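Local coordinates for lipoprotein (Klebsiella pneumoniae subsp. pneumoniae, PDB 4HWM) that is a lipoprotein of unknown function, built as a small antiparallel beta-barrel with a C-terminal helix packed on its outside, at residues S42-Q56 and L106-R118. Residues are numbered along the deposited sequence; the frame is centred on the assembly and turned at random. Where two conformers were deposited one is given.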
loop_
_atom_site.group_PDB
_atom_site.type_symbol
_atom_site.label_atom_id
_atom_site.label_comp_id
_atom_site.label_asym_id
_atom_site.label_seq_id
_atom_site.Cartn_x
_atom_site.Cartn_y
_atom_site.Cartn_z
ATOM N N SER A 42 -3.085 5.835 1.394
ATOM C CA SER A 42 -3.399 4.602 2.114
ATOM C C SER A 42 -2.660 3.431 1.472
ATOM O O SER A 42 -2.420 3.411 0.262
ATOM C CB SER A 42 -4.906 4.317 2.049
ATOM O OG SER A 42 -5.665 5.371 2.601
ATOM N N LEU A 43 -2.350 2.441 2.298
ATOM C CA LEU A 43 -1.739 1.202 1.820
ATOM C C LEU A 43 -2.437 0.045 2.522
ATOM O O LEU A 43 -2.485 0.007 3.737
ATOM C CB LEU A 43 -0.234 1.147 2.138
ATOM C CG LEU A 43 0.535 -0.043 1.542
ATOM C CD1 LEU A 43 0.597 0.015 0.027
ATOM C CD2 LEU A 43 1.955 -0.090 2.159
ATOM N N ILE A 44 -2.968 -0.881 1.732
ATOM C CA ILE A 44 -3.481 -2.168 2.234
ATOM C C ILE A 44 -2.385 -3.203 2.062
ATOM O O ILE A 44 -1.757 -3.258 1.013
ATOM C CB ILE A 44 -4.748 -2.644 1.462
ATOM C CG1 ILE A 44 -5.821 -1.540 1.447
ATOM C CG2 ILE A 44 -5.241 -3.996 2.004
ATOM C CD1 ILE A 44 -7.098 -1.917 0.705
ATOM N N VAL A 45 -2.148 -3.993 3.117
ATOM C CA VAL A 45 -1.227 -5.126 3.018
ATOM C C VAL A 45 -1.981 -6.344 3.538
ATOM O O VAL A 45 -2.393 -6.358 4.700
ATOM C CB VAL A 45 0.064 -4.913 3.836
ATOM C CG1 VAL A 45 0.996 -6.138 3.721
ATOM C CG2 VAL A 45 0.800 -3.648 3.404
ATOM N N THR A 46 -2.219 -7.332 2.688
ATOM C CA THR A 46 -2.906 -8.564 3.141
ATOM C C THR A 46 -1.870 -9.511 3.752
ATOM O O THR A 46 -0.656 -9.375 3.509
ATOM C CB THR A 46 -3.646 -9.288 2.035
ATOM O OG1 THR A 46 -2.702 -9.931 1.176
ATOM C CG2 THR A 46 -4.562 -8.330 1.241
ATOM N N LYS A 47 -2.355 -10.518 4.480
ATOM C CA LYS A 47 -1.412 -11.454 5.095
ATOM C C LYS A 47 -0.577 -12.181 4.032
ATOM O O LYS A 47 0.611 -12.447 4.259
ATOM C CB LYS A 47 -2.105 -12.426 6.073
ATOM C CG LYS A 47 -3.021 -13.481 5.452
ATOM C CD LYS A 47 -3.478 -14.514 6.512
ATOM C CE LYS A 47 -4.296 -15.632 5.888
ATOM N NZ LYS A 47 -5.518 -15.161 5.155
ATOM N N GLU A 48 -1.164 -12.460 2.878
ATOM C CA GLU A 48 -0.469 -13.144 1.791
ATOM C C GLU A 48 0.506 -12.254 1.024
ATOM O O GLU A 48 1.284 -12.753 0.200
ATOM C CB GLU A 48 -1.500 -13.744 0.820
ATOM C CG GLU A 48 -2.375 -14.830 1.455
ATOM C CD GLU A 48 -3.601 -14.302 2.186
ATOM O OE1 GLU A 48 -3.870 -13.074 2.152
ATOM O OE2 GLU A 48 -4.313 -15.127 2.812
ATOM N N GLY A 49 0.481 -10.936 1.275
ATOM C CA GLY A 49 1.410 -10.040 0.598
ATOM C C GLY A 49 0.851 -9.319 -0.603
ATOM O O GLY A 49 1.608 -8.686 -1.325
ATOM N N ASP A 50 -0.461 -9.376 -0.829
ATOM C CA ASP A 50 -1.064 -8.491 -1.830
ATOM C C ASP A 50 -1.178 -7.092 -1.211
ATOM O O ASP A 50 -1.376 -6.944 -0.009
ATOM C CB ASP A 50 -2.410 -8.976 -2.279
ATOM C CG ASP A 50 -2.338 -10.245 -3.081
ATOM O OD1 ASP A 50 -1.946 -10.199 -4.248
ATOM O OD2 ASP A 50 -2.661 -11.323 -2.534
ATOM N N THR A 51 -1.029 -6.070 -2.047
ATOM C CA THR A 51 -1.104 -4.712 -1.575
ATOM C C THR A 51 -2.004 -3.856 -2.433
ATOM O O THR A 51 -2.347 -4.218 -3.569
ATOM C CB THR A 51 0.281 -4.078 -1.545
ATOM O OG1 THR A 51 0.724 -3.885 -2.889
ATOM C CG2 THR A 51 1.306 -4.935 -0.719
ATOM N N PHE A 52 -2.323 -2.684 -1.902
ATOM C CA PHE A 52 -3.118 -1.698 -2.635
ATOM C C PHE A 52 -2.720 -0.325 -2.166
ATOM O O PHE A 52 -2.827 -0.029 -0.965
ATOM C CB PHE A 52 -4.607 -1.939 -2.359
ATOM C CG PHE A 52 -5.545 -1.285 -3.343
ATOM C CD1 PHE A 52 -5.553 -1.672 -4.666
ATOM C CD2 PHE A 52 -6.419 -0.290 -2.936
ATOM C CE1 PHE A 52 -6.460 -1.106 -5.554
ATOM C CE2 PHE A 52 -7.295 0.292 -3.818
ATOM C CZ PHE A 52 -7.296 -0.091 -5.132
ATOM N N ASP A 53 -2.247 0.494 -3.104
ATOM C CA ASP A 53 -1.707 1.842 -2.817
ATOM C C ASP A 53 -2.743 2.813 -3.369
ATOM O O ASP A 53 -2.940 2.824 -4.583
ATOM C CB ASP A 53 -0.344 1.965 -3.512
ATOM C CG ASP A 53 0.290 3.343 -3.393
ATOM O OD1 ASP A 53 -0.429 4.342 -3.264
ATOM O OD2 ASP A 53 1.525 3.399 -3.464
ATOM N N CYS A 54 -3.426 3.553 -2.481
ATOM C CA CYS A 54 -4.558 4.402 -2.883
ATOM C C CYS A 54 -4.318 5.788 -2.349
ATOM O O CYS A 54 -4.184 5.971 -1.148
ATOM C CB CYS A 54 -5.858 3.815 -2.340
ATOM S SG CYS A 54 -7.335 4.682 -2.832
ATOM N N ARG A 55 -4.241 6.760 -3.241
ATOM C CA ARG A 55 -3.955 8.137 -2.859
ATOM C C ARG A 55 -5.048 9.017 -3.418
ATOM O O ARG A 55 -5.525 8.776 -4.503
ATOM C CB ARG A 55 -2.608 8.548 -3.394
ATOM C CG ARG A 55 -1.537 7.582 -2.945
ATOM C CD ARG A 55 -0.197 8.022 -3.336
ATOM N NE ARG A 55 0.774 6.934 -3.303
ATOM C CZ ARG A 55 2.087 7.059 -3.328
ATOM N NH1 ARG A 55 2.660 8.259 -3.403
ATOM N NH2 ARG A 55 2.829 5.964 -3.331
ATOM N N GLN A 56 -5.453 10.027 -2.673
ATOM C CA GLN A 56 -6.601 10.820 -3.063
ATOM C C GLN A 56 -6.459 12.271 -2.646
ATOM O O GLN A 56 -5.921 12.599 -1.584
ATOM C CB GLN A 56 -7.871 10.251 -2.453
ATOM C CG GLN A 56 -7.911 10.213 -0.958
ATOM C CD GLN A 56 -9.119 9.497 -0.456
ATOM O OE1 GLN A 56 -10.236 10.067 -0.454
ATOM N NE2 GLN A 56 -8.937 8.269 -0.010
ATOM N N LEU A 106 -10.438 2.026 6.035
ATOM C CA LEU A 106 -9.937 3.054 5.106
ATOM C C LEU A 106 -11.065 3.950 4.654
ATOM O O LEU A 106 -12.223 3.779 5.063
ATOM C CB LEU A 106 -9.157 2.503 3.907
ATOM C CG LEU A 106 -7.792 1.946 4.301
ATOM C CD1 LEU A 106 -7.173 1.368 3.064
ATOM C CD2 LEU A 106 -6.892 3.009 4.946
ATOM N N THR A 107 -10.714 4.974 3.875
ATOM C CA THR A 107 -11.739 5.856 3.280
ATOM C C THR A 107 -12.666 5.035 2.402
ATOM O O THR A 107 -12.269 4.000 1.881
ATOM C CB THR A 107 -11.176 6.973 2.383
ATOM O OG1 THR A 107 -10.432 6.408 1.287
ATOM C CG2 THR A 107 -10.264 7.877 3.193
ATOM N N PRO A 108 -13.931 5.460 2.257
ATOM C CA PRO A 108 -14.836 4.703 1.418
ATOM C C PRO A 108 -14.338 4.532 -0.005
ATOM O O PRO A 108 -14.566 3.496 -0.613
ATOM C CB PRO A 108 -16.121 5.533 1.463
ATOM C CG PRO A 108 -16.073 6.105 2.787
ATOM C CD PRO A 108 -14.645 6.522 2.983
ATOM N N GLU A 109 -13.662 5.545 -0.523
ATOM C CA GLU A 109 -13.290 5.392 -1.910
ATOM C C GLU A 109 -12.110 4.409 -2.054
ATOM O O GLU A 109 -12.135 3.698 -3.049
ATOM C CB GLU A 109 -13.159 6.720 -2.674
ATOM C CG GLU A 109 -12.287 7.727 -2.010
ATOM C CD GLU A 109 -13.084 8.636 -1.120
ATOM O OE1 GLU A 109 -13.774 8.146 -0.192
ATOM O OE2 GLU A 109 -13.033 9.850 -1.347
ATOM N N CYS A 110 -11.222 4.286 -1.073
ATOM C CA CYS A 110 -10.181 3.249 -1.099
ATOM C C CYS A 110 -10.823 1.872 -0.942
ATOM O O CYS A 110 -10.477 0.940 -1.642
ATOM C CB CYS A 110 -9.156 3.440 0.026
ATOM S SG CYS A 110 -7.716 2.354 -0.055
ATOM N N GLU A 111 -11.763 1.771 -0.004
ATOM C CA GLU A 111 -12.483 0.496 0.210
ATOM C C GLU A 111 -13.153 0.015 -1.063
ATOM O O GLU A 111 -13.053 -1.176 -1.446
ATOM C CB GLU A 111 -13.612 0.666 1.205
ATOM C CG GLU A 111 -13.242 0.934 2.566
ATOM C CD GLU A 111 -14.450 0.824 3.499
ATOM O OE1 GLU A 111 -15.585 1.278 3.186
ATOM O OE2 GLU A 111 -14.258 0.290 4.571
ATOM N N LYS A 112 -13.854 0.932 -1.753
ATOM C CA LYS A 112 -14.576 0.589 -2.981
ATOM C C LYS A 112 -13.628 0.191 -4.109
ATOM O O LYS A 112 -13.855 -0.787 -4.799
ATOM C CB LYS A 112 -15.465 1.757 -3.467
ATOM C CG LYS A 112 -16.769 1.924 -2.708
ATOM C CD LYS A 112 -17.399 3.310 -2.953
ATOM C CE LYS A 112 -18.777 3.411 -2.291
ATOM N NZ LYS A 112 -19.242 4.817 -2.102
ATOM N N ALA A 113 -12.559 0.959 -4.264
ATOM C CA ALA A 113 -11.582 0.684 -5.321
ATOM C C ALA A 113 -10.914 -0.679 -5.088
ATOM O O ALA A 113 -10.723 -1.448 -6.019
ATOM C CB ALA A 113 -10.540 1.792 -5.411
ATOM N N TRP A 114 -10.617 -0.985 -3.830
ATOM C CA TRP A 114 -10.008 -2.270 -3.464
ATOM C C TRP A 114 -10.948 -3.426 -3.769
ATOM O O TRP A 114 -10.544 -4.422 -4.390
ATOM C CB TRP A 114 -9.665 -2.231 -1.990
ATOM C CG TRP A 114 -9.270 -3.502 -1.303
ATOM C CD1 TRP A 114 -9.838 -4.014 -0.178
ATOM C CD2 TRP A 114 -8.175 -4.349 -1.619
ATOM N NE1 TRP A 114 -9.175 -5.135 0.212
ATOM C CE2 TRP A 114 -8.120 -5.345 -0.621
ATOM C CE3 TRP A 114 -7.211 -4.346 -2.606
ATOM C CZ2 TRP A 114 -7.168 -6.369 -0.625
ATOM C CZ3 TRP A 114 -6.255 -5.352 -2.601
ATOM C CH2 TRP A 114 -6.222 -6.329 -1.599
ATOM N N ALA A 115 -12.211 -3.295 -3.375
ATOM C CA ALA A 115 -13.167 -4.378 -3.604
ATOM C C ALA A 115 -13.306 -4.646 -5.109
ATOM O O ALA A 115 -13.365 -5.785 -5.552
ATOM C CB ALA A 115 -14.512 -4.043 -2.966
ATOM N N LYS A 116 -13.295 -3.577 -5.895
ATOM C CA LYS A 116 -13.437 -3.633 -7.352
ATOM C C LYS A 116 -12.246 -4.348 -8.000
ATOM O O LYS A 116 -12.392 -5.216 -8.843
ATOM C CB LYS A 116 -13.596 -2.182 -7.856
ATOM C CG LYS A 116 -13.512 -1.930 -9.338
ATOM C CD LYS A 116 -14.372 -0.731 -9.728
ATOM C CE LYS A 116 -13.977 0.484 -8.975
ATOM N NZ LYS A 116 -12.647 1.027 -9.371
ATOM N N ALA A 117 -11.053 -3.974 -7.554
ATOM C CA ALA A 117 -9.837 -4.576 -8.073
ATOM C C ALA A 117 -9.824 -6.063 -7.736
ATOM O O ALA A 117 -9.546 -6.944 -8.583
ATOM C CB ALA A 117 -8.609 -3.874 -7.505
ATOM N N ARG A 118 -10.095 -6.361 -6.480
ATOM C CA ARG A 118 -10.075 -7.739 -5.999
ATOM C C ARG A 118 -11.071 -8.659 -6.708
ATOM O O ARG A 118 -10.824 -9.865 -6.810
ATOM C CB ARG A 118 -10.290 -7.796 -4.489
ATOM C CG ARG A 118 -9.015 -7.738 -3.730
ATOM C CD ARG A 118 -9.189 -8.054 -2.264
ATOM N NE ARG A 118 -9.229 -9.442 -1.773
ATOM C CZ ARG A 118 -8.192 -10.230 -1.401
ATOM N NH1 ARG A 118 -6.871 -9.941 -1.585
ATOM N NH2 ARG A 118 -8.495 -11.412 -0.877
HETATM O O HOH W 1 -4.321 -11.484 -0.474
#
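Ile44 lays its CD1 methyl on one face of the Trp114 indole, a CH-pi contact in which CD1 lies 3.4 Å from the centroid of the five-membered ring and 14° off its normal. Arg118, one helical turn on, covers the opposite face with CD, sandwiching the indole. With CG anti to the backbone N (chi1 169°), Trp114 reaches along the hairpin, and its CZ2 and CH2 end arrives at the Thr46 methyl. Phe52 runs alongside Trp114, pointing the opposite way: the Trp114 CA sits over one face of the phenyl, 4.0 Å from its centroid, while the two six-membered rings meet obliquely at 47°. The far rim of the phenyl rests on Ala113 and Ala117, both small.

Cys54 and Cys110 form a disulfide seen in a crystal structure of this protein; Cys110 takes two conformations, and in one the SG atoms of Cys54 and Cys110 stand 3.6 Å apart, leaving the bonding state there in doubt. There Cys110 SG makes a sulfur-aromatic contact at the edge of the Phe52 ring. Beyond it, Leu106 CD1 packs 3.6 Å from Ile44 CG1.

The ends are polar. Thr107 N-caps the helix, its OG1 accepting from Cys110 N at 3.3 Å. At the other end one water accepts from Thr46 OG1 (2.8 Å) and Arg118 NH1 (3.2 Å) and donates to Glu48 OE1 and Asp50 OD2, linking the hairpin's turn end to the helix's last residue; Asp50 OD2 also bridges to Lys14.

The example illustrates how a hairpin buries one face beneath an amphipathic helix. Leu43 turns instead toward strands 92-95 and 98-103, whereas helix 108-118 covers the outer side of strands 40-45 and 50-56; Phe24 of strand 23-26 packs on Ile44 and Leu106, and Ala62 and Pro64 of strand 60-70 on Phe52.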